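Local coordinates for protein extracellular ligand-binding receptor (Desulfohalobium retbaense DSM 5692, PDB 5ERE) that probably senses small molecules outside the cell, binding 2-oxo-4-methylpentanoic acid in a periplasmic-binding-protein module and cytosine in a tandem PAS-like sensor module, at residues E117-Y122 with Y308-V313; R128-A133 with E180-I185. All coordinates share one frame; numbering follows the deposited sequence.

Interaction 1: residues E117-Y122 with Y308-V313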
ATOM      1  N   GLU A 117       4.879   2.110   3.221  1.00 36.69           N
ATOM      2  CA  GLU A 117       4.566   0.704   2.911  1.00 41.74           C
ATOM      3  C   GLU A 117       4.618   0.424   1.406  1.00 45.77           C
ATOM      4  O   GLU A 117       5.066  -0.637   0.971  1.00 37.57           O
ATOM      5  CB  GLU A 117       3.177   0.332   3.426  1.00 47.99           C
ATOM      6  CG  GLU A 117       3.156  -0.466   4.721  1.00 63.92           C
ATOM      7  CD  GLU A 117       1.877  -0.256   5.518  1.00 68.35           C
ATOM      8  OE1 GLU A 117       0.747  -0.342   4.942  1.00 69.52           O
ATOM      9  OE2 GLU A 117       2.022   0.018   6.731  1.00 58.97           O
ATOM     10  N   GLN A 118       4.146   1.373   0.610  1.00 43.87           N
ATOM     11  CA  GLN A 118       4.164   1.186  -0.833  1.00 39.14           C
ATOM     12  C   GLN A 118       5.588   1.379  -1.394  1.00 39.29           C
ATOM     13  O   GLN A 118       6.052   0.578  -2.206  1.00 40.97           O
ATOM     14  CB  GLN A 118       3.177   2.138  -1.498  1.00 33.05           C
ATOM     15  CG  GLN A 118       1.711   1.838  -1.051  1.00 32.80           C
ATOM     16  CD  GLN A 118       0.665   2.586  -1.853  1.00 38.77           C
ATOM     17  OE1 GLN A 118      -0.026   3.490  -1.334  1.00 34.90           O
ATOM     18  NE2 GLN A 118       0.529   2.209  -3.126  1.00 39.32           N
ATOM     19  N   LEU A 119       6.254   2.458  -0.985  1.00 39.20           N
ATOM     20  CA  LEU A 119       7.596   2.742  -1.457  1.00 42.48           C
ATOM     21  C   LEU A 119       8.552   1.570  -1.141  1.00 43.76           C
ATOM     22  O   LEU A 119       9.453   1.281  -1.929  1.00 38.17           O
ATOM     23  CB  LEU A 119       8.111   4.053  -0.832  1.00 44.43           C
ATOM     24  CG  LEU A 119       9.509   4.566  -1.220  1.00 47.87           C
ATOM     25  CD1 LEU A 119       9.570   5.003  -2.658  1.00 42.57           C
ATOM     26  CD2 LEU A 119       9.911   5.732  -0.324  1.00 42.22           C
ATOM     27  N   ALA A 120       8.300   0.878  -0.031  1.00 39.63           N
ATOM     28  CA  ALA A 120       9.104  -0.267   0.400  1.00 50.83           C
ATOM     29  C   ALA A 120       9.132  -1.402  -0.612  1.00 54.06           C
ATOM     30  O   ALA A 120      10.047  -2.216  -0.582  1.00 55.43           O
ATOM     31  CB  ALA A 120       8.584  -0.809   1.758  1.00 46.80           C
ATOM     32  N   ALA A 121       8.135  -1.481  -1.488  1.00 44.57           N
ATOM     33  CA  ALA A 121       8.122  -2.549  -2.490  1.00 48.20           C
ATOM     34  C   ALA A 121       9.228  -2.352  -3.501  1.00 46.46           C
ATOM     35  O   ALA A 121       9.702  -3.311  -4.093  1.00 54.99           O
ATOM     36  CB  ALA A 121       6.776  -2.627  -3.228  1.00 35.52           C
ATOM     37  N   TYR A 122       9.581  -1.093  -3.736  1.00 42.12           N
ATOM     38  CA  TYR A 122      10.667  -0.755  -4.649  1.00 48.85           C
ATOM     39  C   TYR A 122      12.016  -0.852  -3.928  1.00 49.33           C
ATOM     40  O   TYR A 122      12.957  -1.450  -4.443  1.00 51.30           O
ATOM     41  CB  TYR A 122      10.457   0.651  -5.204  1.00 46.56           C
ATOM     42  CG  TYR A 122      11.492   1.099  -6.201  1.00 45.96           C
ATOM     43  CD1 TYR A 122      11.572   0.499  -7.453  1.00 56.70           C
ATOM     44  CD2 TYR A 122      12.371   2.136  -5.912  1.00 47.05           C
ATOM     45  CE1 TYR A 122      12.504   0.902  -8.387  1.00 55.16           C
ATOM     46  CE2 TYR A 122      13.328   2.541  -6.837  1.00 44.51           C
ATOM     47  CZ  TYR A 122      13.383   1.917  -8.080  1.00 55.00           C
ATOM     48  OH  TYR A 122      14.301   2.296  -9.032  1.00 62.56           O
ATOM     49  N   TYR A 308      -2.099   5.011  -4.358  1.00 35.43           N
ATOM     50  CA  TYR A 308      -0.851   5.567  -4.864  1.00 32.37           C
ATOM     51  C   TYR A 308      -0.255   4.610  -5.898  1.00 29.97           C
ATOM     52  O   TYR A 308      -0.528   3.381  -5.899  1.00 29.78           O
ATOM     53  CB  TYR A 308       0.209   5.780  -3.735  1.00 32.39           C
ATOM     54  CG  TYR A 308       0.103   7.053  -2.930  1.00 27.87           C
ATOM     55  CD1 TYR A 308      -1.114   7.495  -2.428  1.00 35.79           C
ATOM     56  CD2 TYR A 308       1.216   7.804  -2.652  1.00 29.81           C
ATOM     57  CE1 TYR A 308      -1.202   8.655  -1.684  1.00 29.51           C
ATOM     58  CE2 TYR A 308       1.141   8.956  -1.921  1.00 34.32           C
ATOM     59  CZ  TYR A 308      -0.101   9.383  -1.443  1.00 36.36           C
ATOM     60  OH  TYR A 308      -0.215  10.525  -0.722  1.00 33.88           O
ATOM     61  N   ILE A 309       0.587   5.180  -6.757  1.00 35.48           N
ATOM     62  CA  ILE A 309       1.340   4.410  -7.727  1.00 31.36           C
ATOM     63  C   ILE A 309       2.795   4.861  -7.710  1.00 33.79           C
ATOM     64  O   ILE A 309       3.147   5.904  -7.138  1.00 38.71           O
ATOM     65  CB  ILE A 309       0.844   4.562  -9.156  1.00 35.46           C
ATOM     66  CG1 ILE A 309       0.687   6.052  -9.505  1.00 41.99           C
ATOM     67  CG2 ILE A 309      -0.438   3.819  -9.312  1.00 34.41           C
ATOM     68  CD1 ILE A 309       0.624   6.360 -10.996  1.00 45.41           C
ATOM     69  N   PHE A 310       3.607   4.070  -8.376  1.00 33.94           N
ATOM     70  CA  PHE A 310       4.946   4.513  -8.743  1.00 35.16           C
ATOM     71  C   PHE A 310       4.965   5.332 -10.013  1.00 34.58           C
ATOM     72  O   PHE A 310       4.309   4.996 -11.010  1.00 40.50           O
ATOM     73  CB  PHE A 310       5.855   3.315  -8.873  1.00 38.20           C
ATOM     74  CG  PHE A 310       6.253   2.749  -7.560  1.00 37.26           C
ATOM     75  CD1 PHE A 310       7.234   3.361  -6.813  1.00 41.86           C
ATOM     76  CD2 PHE A 310       5.636   1.616  -7.060  1.00 36.97           C
ATOM     77  CE1 PHE A 310       7.611   2.842  -5.574  1.00 46.99           C
ATOM     78  CE2 PHE A 310       6.008   1.089  -5.831  1.00 38.21           C
ATOM     79  CZ  PHE A 310       6.991   1.714  -5.088  1.00 39.35           C
ATOM     80  N   LYS A 311       5.680   6.445  -9.928  1.00 35.34           N
ATOM     81  CA  LYS A 311       5.928   7.306 -11.053  1.00 43.57           C
ATOM     82  C   LYS A 311       7.419   7.506 -11.236  1.00 47.45           C
ATOM     83  O   LYS A 311       8.221   7.176 -10.354  1.00 39.11           O
ATOM     84  CB  LYS A 311       5.220   8.641 -10.862  1.00 37.05           C
ATOM     85  CG  LYS A 311       3.737   8.479 -10.926  1.00 35.91           C
ATOM     86  CD  LYS A 311       2.997   9.792 -10.911  1.00 38.24           C
ATOM     87  CE  LYS A 311       2.826  10.415 -12.305  1.00 38.18           C
ATOM     88  NZ  LYS A 311       2.112  11.708 -12.169  1.00 46.60           N
ATOM     89  N   LYS A 312       7.802   8.012 -12.395  1.00 60.97           N
ATOM     90  CA  LYS A 312       9.199   8.337 -12.594  1.00 58.01           C
ATOM     91  C   LYS A 312       9.367   9.565 -13.462  1.00 51.60           C
ATOM     92  O   LYS A 312       8.513   9.912 -14.259  1.00 46.16           O
ATOM     93  CB  LYS A 312       9.939   7.155 -13.197  1.00 66.71           C
ATOM     94  CG  LYS A 312       9.698   6.944 -14.663  1.00 70.55           C
ATOM     95  CD  LYS A 312      10.319   5.636 -15.121  1.00 82.47           C
ATOM     96  CE  LYS A 312      11.843   5.549 -14.961  1.00 80.95           C
ATOM     97  NZ  LYS A 312      12.245   4.144 -14.630  1.00 77.75           N
ATOM     98  N   VAL A 313      10.476  10.247 -13.253  1.00 49.70           N
ATOM     99  CA  VAL A 313      10.849  11.384 -14.071  1.00 55.73           C
ATOM    100  C   VAL A 313      11.455  10.868 -15.387  1.00 50.33           C
ATOM    101  O   VAL A 313      12.366  10.033 -15.358  1.00 62.06           O
ATOM    102  CB  VAL A 313      11.850  12.274 -13.309  1.00 56.97           C
ATOM    103  CG1 VAL A 313      12.245  13.512 -14.110  1.00 54.34           C
ATOM    104  CG2 VAL A 313      11.257  12.663 -11.973  1.00 52.04           C
TER
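Gln118 and Tyr308 supply the polar part of this contact, in which helix 112-123 packs against the antiparallel strand 304-314 of the binding-protein module's mixed sheet. The Gln118 chain runs extended beyond CG, and its NE2 gives a hydrogen bond of 3.2 Å to Tyr308 O. The bond is bent, 143° at the hydrogen: the acceptor lies close to the Gln118 amide plane, but the donor stands above the carbonyl plane of Tyr308. OE1 of the same amide rests on Tyr308 CB at 3.3 Å, and the two side chains cross at about a right angle. NE2 also has a weak hydrogen bond to Asn472 O.

The apolar part centres on Phe310. Its CG is anti to the carbonyl carbon (chi1 -75°), and the ring reaches the helix with CZ and CE1 leading. Tyr122 CB sits 3.6 Å from Phe310 CE1. Leu119 CD1 approaches the same Phe310 CE1 at 4.1 Å. The Tyr122 and Phe310 rings meet obliquely, centroids 5.9 Å apart and planes at 48°. Between the two kinds of contact, Gln118 O lies at the edge of the Phe310 ring, 3.2 Å from Phe310 CZ. Met327 of helix 324-357 and Val228 also touch Phe310.

Helix and strand are thus joined by one bent hydrogen bond from a side-chain amide beside a buried aromatic contact, where a helix carbonyl oxygen at the phenyl edge probably makes a mildly favourable C-H...O-type approach.

Interaction 2: residues R128-A133 with E180-I185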
ATOM      1  N   ARG A 128      21.965  -1.014  -0.218  1.00 65.09           N
ATOM      2  CA  ARG A 128      22.531   0.204   0.382  1.00 77.35           C
ATOM      3  C   ARG A 128      21.636   1.430   0.125  1.00 62.46           C
ATOM      4  O   ARG A 128      21.572   1.932  -1.002  1.00 60.42           O
ATOM      5  CB  ARG A 128      23.948   0.488  -0.154  1.00 83.32           C
ATOM      6  CG  ARG A 128      24.932  -0.677  -0.082  1.00 98.19           C
ATOM      7  CD  ARG A 128      26.328  -0.200   0.322  1.00101.84           C
ATOM      8  NE  ARG A 128      26.436  -0.147   1.773  1.00103.46           N
ATOM      9  CZ  ARG A 128      27.379   0.498   2.442  1.00107.79           C
ATOM     10  NH1 ARG A 128      28.323   1.166   1.795  1.00131.84           N
ATOM     11  NH2 ARG A 128      27.368   0.476   3.765  1.00100.01           N
ATOM     12  N   ILE A 129      21.016   1.944   1.187  1.00 54.64           N
ATOM     13  CA  ILE A 129      20.038   3.047   1.080  1.00 61.47           C
ATOM     14  C   ILE A 129      20.426   4.307   1.848  1.00 53.45           C
ATOM     15  O   ILE A 129      20.502   4.284   3.072  1.00 52.45           O
ATOM     16  CB  ILE A 129      18.635   2.616   1.613  1.00 65.49           C
ATOM     17  CG1 ILE A 129      18.012   1.538   0.727  1.00 60.21           C
ATOM     18  CG2 ILE A 129      17.675   3.833   1.708  1.00 60.25           C
ATOM     19  CD1 ILE A 129      16.811   0.798   1.391  1.00 58.50           C
ATOM     20  N   ALA A 130      20.597   5.424   1.144  1.00 51.81           N
ATOM     21  CA  ALA A 130      20.806   6.706   1.826  1.00 63.20           C
ATOM     22  C   ALA A 130      19.527   7.557   1.787  1.00 61.45           C
ATOM     23  O   ALA A 130      18.778   7.529   0.801  1.00 52.35           O
ATOM     24  CB  ALA A 130      21.973   7.466   1.200  1.00 59.70           C
ATOM     25  N   VAL A 131      19.282   8.284   2.879  1.00 58.10           N
ATOM     26  CA  VAL A 131      18.201   9.255   2.956  1.00 60.42           C
ATOM     27  C   VAL A 131      18.751  10.650   3.239  1.00 63.34           C
ATOM     28  O   VAL A 131      19.512  10.845   4.179  1.00 60.09           O
ATOM     29  CB  VAL A 131      17.182   8.894   4.062  1.00 53.11           C
ATOM     30  CG1 VAL A 131      15.847   9.743   3.929  1.00 54.10           C
ATOM     31  CG2 VAL A 131      16.882   7.434   4.024  1.00 51.08           C
ATOM     32  N   LEU A 132      18.366  11.604   2.401  1.00 54.41           N
ATOM     33  CA  LEU A 132      18.506  13.024   2.689  1.00 48.13           C
ATOM     34  C   LEU A 132      17.107  13.661   2.820  1.00 60.88           C
ATOM     35  O   LEU A 132      16.352  13.698   1.827  1.00 44.18           O
ATOM     36  CB  LEU A 132      19.306  13.706   1.581  1.00 55.14           C
ATOM     37  CG  LEU A 132      19.665  15.191   1.739  1.00 57.36           C
ATOM     38  CD1 LEU A 132      20.295  15.509   3.097  1.00 50.73           C
ATOM     39  CD2 LEU A 132      20.615  15.588   0.626  1.00 54.50           C
ATOM     40  N   ALA A 133      16.763  14.143   4.023  1.00 50.95           N
ATOM     41  CA  ALA A 133      15.398  14.617   4.302  1.00 52.52           C
ATOM     42  C   ALA A 133      15.343  16.032   4.871  1.00 58.81           C
ATOM     43  O   ALA A 133      16.177  16.442   5.681  1.00 53.49           O
ATOM     44  CB  ALA A 133      14.705  13.670   5.261  1.00 45.03           C
ATOM     45  N   GLU A 180      23.225   2.663  -2.842  1.00 66.83           N
ATOM     46  CA  GLU A 180      22.611   2.118  -4.037  1.00 73.25           C
ATOM     47  C   GLU A 180      21.374   2.947  -4.435  1.00 67.87           C
ATOM     48  O   GLU A 180      21.086   3.163  -5.617  1.00 49.46           O
ATOM     49  CB  GLU A 180      22.226   0.669  -3.764  1.00 84.79           C
ATOM     50  CG  GLU A 180      22.661  -0.334  -4.793  1.00 91.70           C
ATOM     51  CD  GLU A 180      22.481  -1.747  -4.285  1.00 95.34           C
ATOM     52  OE1 GLU A 180      21.471  -2.393  -4.647  1.00 87.59           O
ATOM     53  OE2 GLU A 180      23.352  -2.199  -3.506  1.00105.22           O
ATOM     54  N   ALA A 181      20.636   3.403  -3.436  1.00 63.39           N
ATOM     55  CA  ALA A 181      19.521   4.303  -3.698  1.00 60.07           C
ATOM     56  C   ALA A 181      19.588   5.473  -2.733  1.00 59.78           C
ATOM     57  O   ALA A 181      19.843   5.295  -1.538  1.00 60.63           O
ATOM     58  CB  ALA A 181      18.198   3.563  -3.594  1.00 55.25           C
ATOM     59  N   LEU A 182      19.393   6.673  -3.272  1.00 56.18           N
ATOM     60  CA  LEU A 182      19.299   7.881  -2.460  1.00 54.75           C
ATOM     61  C   LEU A 182      17.852   8.377  -2.401  1.00 55.49           C
ATOM     62  O   LEU A 182      17.348   8.901  -3.382  1.00 41.13           O
ATOM     63  CB  LEU A 182      20.181   8.987  -3.026  1.00 44.98           C
ATOM     64  CG  LEU A 182      20.163  10.351  -2.314  1.00 47.87           C
ATOM     65  CD1 LEU A 182      20.414  10.228  -0.822  1.00 52.75           C
ATOM     66  CD2 LEU A 182      21.178  11.312  -2.948  1.00 52.79           C
ATOM     67  N   VAL A 183      17.238   8.239  -1.235  1.00 55.80           N
ATOM     68  CA  VAL A 183      15.892   8.714  -0.976  1.00 52.16           C
ATOM     69  C   VAL A 183      15.850  10.165  -0.511  1.00 52.16           C
ATOM     70  O   VAL A 183      16.342  10.510   0.567  1.00 48.00           O
ATOM     71  CB  VAL A 183      15.218   7.831   0.079  1.00 52.19           C
ATOM     72  CG1 VAL A 183      13.919   8.510   0.651  1.00 57.76           C
ATOM     73  CG2 VAL A 183      14.918   6.488  -0.536  1.00 56.80           C
ATOM     74  N   LEU A 184      15.216  11.007  -1.316  1.00 53.27           N
ATOM     75  CA  LEU A 184      15.052  12.416  -0.989  1.00 48.46           C
ATOM     76  C   LEU A 184      13.675  12.751  -0.419  1.00 44.59           C
ATOM     77  O   LEU A 184      12.684  12.701  -1.148  1.00 40.75           O
ATOM     78  CB  LEU A 184      15.289  13.234  -2.235  1.00 45.47           C
ATOM     79  CG  LEU A 184      16.621  12.872  -2.895  1.00 46.10           C
ATOM     80  CD1 LEU A 184      16.705  13.644  -4.157  1.00 47.69           C
ATOM     81  CD2 LEU A 184      17.837  13.175  -1.974  1.00 46.54           C
ATOM     82  N   ILE A 185      13.595  13.112   0.862  1.00 44.86           N
ATOM     83  CA  ILE A 185      12.316  13.588   1.392  1.00 42.15           C
ATOM     84  C   ILE A 185      12.286  15.107   1.138  1.00 43.55           C
ATOM     85  O   ILE A 185      12.648  15.933   1.970  1.00 46.13           O
ATOM     86  CB  ILE A 185      12.099  13.229   2.883  1.00 47.54           C
ATOM     87  CG1 ILE A 185      12.391  11.742   3.150  1.00 49.93           C
ATOM     88  CG2 ILE A 185      10.664  13.535   3.285  1.00 39.13           C
ATOM     89  CD1 ILE A 185      11.695  10.750   2.189  1.00 51.07           C
TER
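Ala133 and Ile185 meet on one face of a parallel strand pair, Ala133 CB lying 3.6 Å from Ile185 CB. The strands run in register, Ile129 beside Ala181 through Ala133 beside Ile185, at 20° to each other. On this face Val131 and Val183 stand side by side and point the same way; with each CG1 anti to its backbone N, the Val131 CG1 and Val183 CG1 methyls come to 4.0 Å. Ile185 CG1 fits beside both the Ala133 methyl and Val131 CG1, 4.1 Å from the latter, a large branch answering a small neighbour.

On the other face two leucines lean across to the partner strand. Leu182 CD1 settles over the short Ala130, 3.8 Å from Ala130 CB, and Leu184 CD2 reaches 3.9 Å from Leu132 CB.

A ladder of backbone hydrogen bonds holds the register, among them Ala130 N to Ala181 O at 2.8 Å. At the start, Arg128 O accepts from both Glu180 N and Ala181 N, the latter at 3.0 Å.

Helices on both faces of parallel strands are consistent with the Rossmann-like alpha/beta lobe of a periplasmic binding protein. Helix 137-149 covers the valine face with Leu146, Ile143 and Trp142, while Ile174 of helix 168-175 packs against Ala130, Leu132 and Leu182 opposite. Strand 154-160 pairs with the far edge of 129-134, and strand 205-208 continues the sheet beyond 181-185.

In the fold
Both interactions belong to the periplasmic-binding-protein part of the chain and reach one mixed sheet. Interaction 2 is nested within the loop closed by interaction 1: helix 112-123 is followed, after a short loop, by strand 129-134, while strand 304-314 returns much later and joins the sheet antiparallel to 228-232. Their centres lie 14 Å apart; the nearest atoms, about 5 Å apart, do not touch. Phe126, in that loop, meets the Tyr122 ring with its own and is touched by the side chains of Glu180 and Ala181. Neither contact is a ligand site, yet the side chains of Tyr308 and Ile185 each come about 8 Å from bound 2-oxo-4-methylpentanoic acid, and Tyr308 touches the pocket residue Arg210.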